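Pheromone cOB1/lipoprotein, YaeC family (Enterococcus faecalis, PDB 4EF1) probably binds methionine as the lipid-anchored substrate-binding component of a methionine uptake system, its precursor also being the source of the pheromone cOB1. Local coordinates at residues A[16-20]-A[33-37]; A[114-118]-A[138-143]. All blocks are in the same frame, centred on the assembly; numbering follows the deposited sequence.

Contact 1 (A[16-20]-A[33-37]); sequences AEILE and LEVTT
Ala16 and Leu19 of helix 16-20 face strand 33-37 with the two short axes nearly antiparallel, at 164°, and 8.8 Å apart at closest approach, the backbones being nearest where Ala16 lies beside Thr37. Val35 meets Ala16, Leu19 and Glu20, and its two methyls divide the first two between them. With CG1 anti to the backbone N (chi1 -180°), that methyl goes to Ala16, 3.9 Å from its CB, while CG2 of Val35 comes to 3.6 Å from CB of Leu19; the Leu19 and Val35 side chains run at a slant to each other. The pairing belongs to a beta-alpha-beta crossover, strand 4-10, helix 12-28 and strand 31-37, in which the helix packs on the two parallel strands it connects. Leu19 accordingly also touches Val8 of the adjoining strand, and strand 31-37 forms an outer edge of the six-stranded sheet. Leu33 approaches the helix nearer the start of the strand, two residues before Val35: its CD2 rests 3.5 Å from the carbonyl O of Leu19 and 4.3 Å from CD2 of the same residue. At the solvent side the contact changes character. Glu20 starts out away from the strand, but the bend at its second torsion (chi2 -63°) folds the carboxylate back until OE2 lies 3.7 Å from CB of Val35, a van der Waals contact. The other carboxylate oxygen, OE1, is salt-bridged along the helix to Lys23. A touch of Thr37 OG1 on CB of Ala16 is doubtful, because it rests on one of two modelled conformers of the threonine.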
loop_
_atom_site.group_PDB
_atom_site.type_symbol
_atom_site.label_atom_id
_atom_site.label_comp_id
_atom_site.label_asym_id
_atom_site.label_seq_id
_atom_site.Cartn_x
_atom_site.Cartn_y
_atom_site.Cartn_z
ATOM N N ALA A 16 9.185 -1.306 7.737
ATOM C CA ALA A 16 10.057 -1.310 8.900
ATOM C C ALA A 16 11.398 -1.978 8.614
ATOM O O ALA A 16 12.438 -1.552 9.151
ATOM C CB ALA A 16 9.397 -1.964 10.129
ATOM N N GLU A 17 11.382 -3.008 7.777
ATOM C CA GLU A 17 12.648 -3.688 7.380
ATOM C C GLU A 17 13.546 -2.743 6.507
ATOM O O GLU A 17 14.778 -2.725 6.655
ATOM C CB GLU A 17 12.354 -5.027 6.709
ATOM C CG GLU A 17 11.753 -6.065 7.663
ATOM C CD GLU A 17 11.747 -7.479 7.100
ATOM O OE1 GLU A 17 12.043 -7.700 5.904
ATOM O OE2 GLU A 17 11.443 -8.392 7.865
ATOM N N ILE A 18 12.914 -1.881 5.708
ATOM C CA ILE A 18 13.640 -0.878 4.899
ATOM C C ILE A 18 14.293 0.131 5.834
ATOM O O ILE A 18 15.497 0.389 5.726
ATOM C CB ILE A 18 12.698 -0.170 3.883
ATOM C CG1 ILE A 18 12.367 -1.150 2.744
ATOM C CG2 ILE A 18 13.336 1.080 3.291
ATOM C CD1 ILE A 18 11.320 -0.639 1.744
ATOM N N LEU A 19 13.502 0.635 6.791
ATOM C CA LEU A 19 13.977 1.567 7.820
ATOM C C LEU A 19 15.152 0.993 8.640
ATOM O O LEU A 19 16.208 1.645 8.801
ATOM C CB LEU A 19 12.826 2.044 8.697
ATOM C CG LEU A 19 11.771 2.895 7.969
ATOM C CD1 LEU A 19 10.601 3.177 8.858
ATOM C CD2 LEU A 19 12.373 4.205 7.414
ATOM N N GLU A 20 14.997 -0.217 9.150
ATOM C CA GLU A 20 16.109 -0.845 9.876
ATOM C C GLU A 20 17.360 -0.863 9.008
ATOM O O GLU A 20 18.459 -0.564 9.495
ATOM C CB GLU A 20 15.779 -2.284 10.340
ATOM C CG GLU A 20 14.714 -2.407 11.437
ATOM C CD GLU A 20 15.077 -1.766 12.774
ATOM O OE1 GLU A 20 16.269 -1.706 13.131
ATOM O OE2 GLU A 20 14.139 -1.271 13.463
ATOM N N LEU A 33 17.826 7.024 13.640
ATOM C CA LEU A 33 16.543 6.561 13.178
ATOM C C LEU A 33 15.978 5.527 14.170
ATOM O O LEU A 33 16.683 4.609 14.613
ATOM C CB LEU A 33 16.705 5.996 11.772
ATOM C CG LEU A 33 15.476 5.575 11.045
ATOM C CD1 LEU A 33 14.554 6.792 10.882
ATOM C CD2 LEU A 33 15.901 5.021 9.708
ATOM N N GLU A 34 14.727 5.718 14.570
ATOM C CA GLU A 34 14.036 4.787 15.460
ATOM C C GLU A 34 12.703 4.415 14.830
ATOM O O GLU A 34 12.033 5.256 14.237
ATOM C CB GLU A 34 13.861 5.402 16.851
ATOM C CG GLU A 34 15.192 5.687 17.541
ATOM C CD GLU A 34 15.058 6.274 18.948
ATOM O OE1 GLU A 34 13.917 6.527 19.406
ATOM O OE2 GLU A 34 16.116 6.503 19.577
ATOM N N VAL A 35 12.350 3.143 14.917
ATOM C CA VAL A 35 11.202 2.613 14.198
ATOM C C VAL A 35 10.165 2.047 15.174
ATOM O O VAL A 35 10.525 1.324 16.110
ATOM C CB VAL A 35 11.642 1.496 13.242
ATOM C CG1 VAL A 35 10.453 0.941 12.478
ATOM C CG2 VAL A 35 12.689 2.012 12.292
ATOM N N THR A 36 8.897 2.381 14.950
ATOM C CA THR A 36 7.762 1.809 15.726
ATOM C C THR A 36 6.930 1.094 14.677
ATOM O O THR A 36 6.657 1.691 13.655
ATOM C CB THR A 36 6.946 2.890 16.426
ATOM O OG1 THR A 36 7.789 3.547 17.370
ATOM C CG2 THR A 36 5.742 2.305 17.188
ATOM N N THR A 37 6.599 -0.182 14.907
ATOM C CA THR A 37 5.834 -0.995 13.948
ATOM C C THR A 37 4.339 -0.961 14.323
ATOM O O THR A 37 4.002 -1.038 15.508
ATOM C CB THR A 37 6.403 -2.447 13.907
ATOM O OG1 THR A 37 7.724 -2.425 13.329
ATOM C CG2 THR A 37 5.510 -3.399 13.114
#

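Contact 2 (A[114-118]-A[138-143]); sequences WPRVL and ATFDDI. With MSE (selenomethionine), chain C.
Trp114 opens helix 114-118 and meets Phe140 and Thr139 of the loop 138-143, in the lobe of this type 2 periplasmic-binding-protein fold that is built on the five-stranded sheet. The loop leads into strand 143-146, one strand of a two-stranded antiparallel sheet with 127-129. CE2 of Phe140 sits over one indole face, displaced toward its rim and 3.5 Å from CD2 of Trp114; the ring planes are inclined at 45°, which makes the pair oblique. At the indole edge, CG2 of Thr139 lies 3.8 Å from CE3 of Trp114. Beyond the contact, the NE1 of the indole is hydrogen-bonded to the carbonyl O of Ser108, and Phe140 stacks on Phe152, which probably helps hold both rings in place. Pro115 follows, its CG 3.5 Å from the carbonyl O of Ala138. Arg116 takes no part in the packing and reaches the ligand instead: its NH1 donates to OXT of the bound selenomethionine over 2.9 Å at 152°, the oxygen lying at the guanidinium edge. Salt bridges to Asp113 from NH1 and to Glu195 from NE probably fix the rotation of this group and partly balance its charge. Val117 sends CG1 to the edge of the Phe140 ring. Leu118 splits its two methyls: CD1 takes CB of Ala138 and the carbonyl O of Thr139, whereas CD2 meets both CD1 of Phe140 and CG1 of Ile143, the latter 4.0 Å away. The loop is braced from within, for Thr139 N donates to OD2 of Asp142 over 3.0 Å at 169°, reaching the anti side of the oxygen from outside the carboxylate plane.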
loop_
_atom_site.group_PDB
_atom_site.type_symbol
_atom_site.label_atom_id
_atom_site.label_comp_id
_atom_site.label_asym_id
_atom_site.label_seq_id
_atom_site.Cartn_x
_atom_site.Cartn_y
_atom_site.Cartn_z
ATOM N N TRP A 114 -10.180 0.597 -3.880
ATOM C CA TRP A 114 -11.240 0.034 -4.751
ATOM C C TRP A 114 -10.960 0.170 -6.217
ATOM O O TRP A 114 -11.176 -0.785 -6.938
ATOM C CB TRP A 114 -12.629 0.586 -4.428
ATOM C CG TRP A 114 -13.126 0.215 -3.046
ATOM C CD1 TRP A 114 -12.521 -0.612 -2.104
ATOM C CD2 TRP A 114 -14.395 0.593 -2.446
ATOM N NE1 TRP A 114 -13.300 -0.750 -0.999
ATOM C CE2 TRP A 114 -14.428 -0.042 -1.128
ATOM C CE3 TRP A 114 -15.458 1.383 -2.841
ATOM C CZ2 TRP A 114 -15.501 0.104 -0.278
ATOM C CZ3 TRP A 114 -16.514 1.552 -1.972
ATOM C CH2 TRP A 114 -16.535 0.939 -0.710
ATOM N N PRO A 115 -10.465 1.346 -6.665
ATOM C CA PRO A 115 -10.106 1.477 -8.066
ATOM C C PRO A 115 -9.067 0.477 -8.598
ATOM O O PRO A 115 -9.022 0.231 -9.814
ATOM C CB PRO A 115 -9.557 2.903 -8.154
ATOM C CG PRO A 115 -10.258 3.661 -7.065
ATOM C CD PRO A 115 -10.303 2.639 -5.952
ATOM N N ARG A 116 -8.237 -0.032 -7.711
ATOM C CA ARG A 116 -7.176 -0.963 -8.047
ATOM C C ARG A 116 -7.716 -2.350 -8.440
ATOM O O ARG A 116 -7.250 -2.928 -9.400
ATOM C CB ARG A 116 -6.204 -1.066 -6.884
ATOM C CG ARG A 116 -5.635 0.272 -6.393
ATOM C CD ARG A 116 -4.684 0.175 -5.234
ATOM N NE ARG A 116 -3.316 -0.230 -5.585
ATOM C CZ ARG A 116 -2.353 -0.424 -4.693
ATOM N NH1 ARG A 116 -2.568 -0.167 -3.397
ATOM N NH2 ARG A 116 -1.152 -0.784 -5.098
ATOM N N VAL A 117 -8.670 -2.891 -7.688
ATOM C CA VAL A 117 -9.314 -4.148 -8.081
ATOM C C VAL A 117 -10.121 -3.926 -9.366
ATOM O O VAL A 117 -10.136 -4.791 -10.250
ATOM C CB VAL A 117 -10.192 -4.765 -6.965
ATOM C CG1 VAL A 117 -11.506 -3.983 -6.834
ATOM C CG2 VAL A 117 -10.460 -6.253 -7.261
ATOM N N LEU A 118 -10.770 -2.751 -9.487
ATOM C CA LEU A 118 -11.507 -2.411 -10.693
ATOM C C LEU A 118 -10.568 -2.344 -11.936
ATOM O O LEU A 118 -10.948 -2.869 -12.987
ATOM C CB LEU A 118 -12.297 -1.099 -10.511
ATOM C CG LEU A 118 -13.475 -1.126 -9.519
ATOM C CD1 LEU A 118 -14.191 0.210 -9.449
ATOM C CD2 LEU A 118 -14.480 -2.193 -9.898
ATOM N N ALA A 138 -13.157 5.790 -8.314
ATOM C CA ALA A 138 -14.041 4.741 -8.819
ATOM C C ALA A 138 -14.537 3.845 -7.684
ATOM O O ALA A 138 -13.784 3.496 -6.764
ATOM C CB ALA A 138 -13.396 3.921 -9.946
ATOM N N THR A 139 -15.825 3.518 -7.738
ATOM C CA THR A 139 -16.436 2.552 -6.810
ATOM C C THR A 139 -17.196 1.507 -7.632
ATOM O O THR A 139 -17.325 1.613 -8.877
ATOM C CB THR A 139 -17.350 3.216 -5.764
ATOM O OG1 THR A 139 -18.546 3.732 -6.409
ATOM C CG2 THR A 139 -16.586 4.361 -4.995
ATOM N N PHE A 140 -17.748 0.522 -6.925
ATOM C CA PHE A 140 -18.423 -0.622 -7.551
ATOM C C PHE A 140 -19.676 -0.208 -8.302
ATOM O O PHE A 140 -20.035 -0.818 -9.317
ATOM C CB PHE A 140 -18.661 -1.714 -6.527
ATOM C CG PHE A 140 -17.382 -2.175 -5.876
ATOM C CD1 PHE A 140 -16.475 -2.915 -6.587
ATOM C CD2 PHE A 140 -17.050 -1.763 -4.572
ATOM C CE1 PHE A 140 -15.275 -3.279 -6.031
ATOM C CE2 PHE A 140 -15.849 -2.121 -4.011
ATOM C CZ PHE A 140 -14.971 -2.893 -4.738
ATOM N N ASP A 141 -20.289 0.877 -7.852
ATOM C CA ASP A 141 -21.414 1.472 -8.551
ATOM C C ASP A 141 -21.056 2.011 -9.948
ATOM O O ASP A 141 -21.957 2.286 -10.753
ATOM C CB ASP A 141 -22.040 2.615 -7.729
ATOM C CG ASP A 141 -22.654 2.134 -6.414
ATOM O OD1 ASP A 141 -22.385 0.976 -5.986
ATOM O OD2 ASP A 141 -23.406 2.929 -5.796
ATOM N N ASP A 142 -19.765 2.221 -10.215
ATOM C CA ASP A 142 -19.340 2.748 -11.516
ATOM C C ASP A 142 -19.174 1.673 -12.592
ATOM O O ASP A 142 -18.942 2.004 -13.762
ATOM C CB ASP A 142 -18.070 3.540 -11.378
ATOM C CG ASP A 142 -18.255 4.780 -10.533
ATOM O OD1 ASP A 142 -19.308 5.469 -10.681
ATOM O OD2 ASP A 142 -17.327 5.080 -9.763
ATOM N N ILE A 143 -19.358 0.411 -12.217
ATOM C CA ILE A 143 -19.249 -0.683 -13.172
ATOM C C ILE A 143 -20.364 -0.614 -14.183
ATOM O O ILE A 143 -21.525 -0.460 -13.827
ATOM C CB ILE A 143 -19.273 -2.057 -12.474
ATOM C CG1 ILE A 143 -18.041 -2.235 -11.608
ATOM C CG2 ILE A 143 -19.409 -3.173 -13.497
ATOM C CD1 ILE A 143 -18.124 -3.491 -10.757
HETATM N N MSE C 301 1.378 -0.676 1.574
HETATM C CA MSE C 301 -0.044 -0.480 1.082
HETATM C C MSE C 301 -0.152 -0.494 -0.446
HETATM O O MSE C 301 0.679 0.127 -1.127
HETATM O OXT MSE C 301 -1.124 -1.064 -1.011
HETATM C CB MSE C 301 -0.680 0.786 1.656
HETATM C CG MSE C 301 -2.170 0.972 1.346
HETATM SE SE MSE C 301 -2.765 2.722 1.879
HETATM C CE MSE C 301 -2.642 2.541 3.858
#

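How the contacts relate
Contact 1 closes before contact 2 opens along the chain, and the two lie on opposite sides of its centre, with contact centres 33 Å apart and nearest atoms about 14 Å apart. They share no helix, strand or sheet: 16-20 with 33-37 belongs to the six-stranded sheet, whereas 114-118 with 138-143 packs beside strand 104-108 of the five-stranded one. This separation fits the two lobes of a binding protein with the amino acid held between them. Both helices bear on the pocket, through His15, just ahead of contact 1, and Arg116 in contact 2, so each contact involves a helix that supplies a ligand-pocket residue.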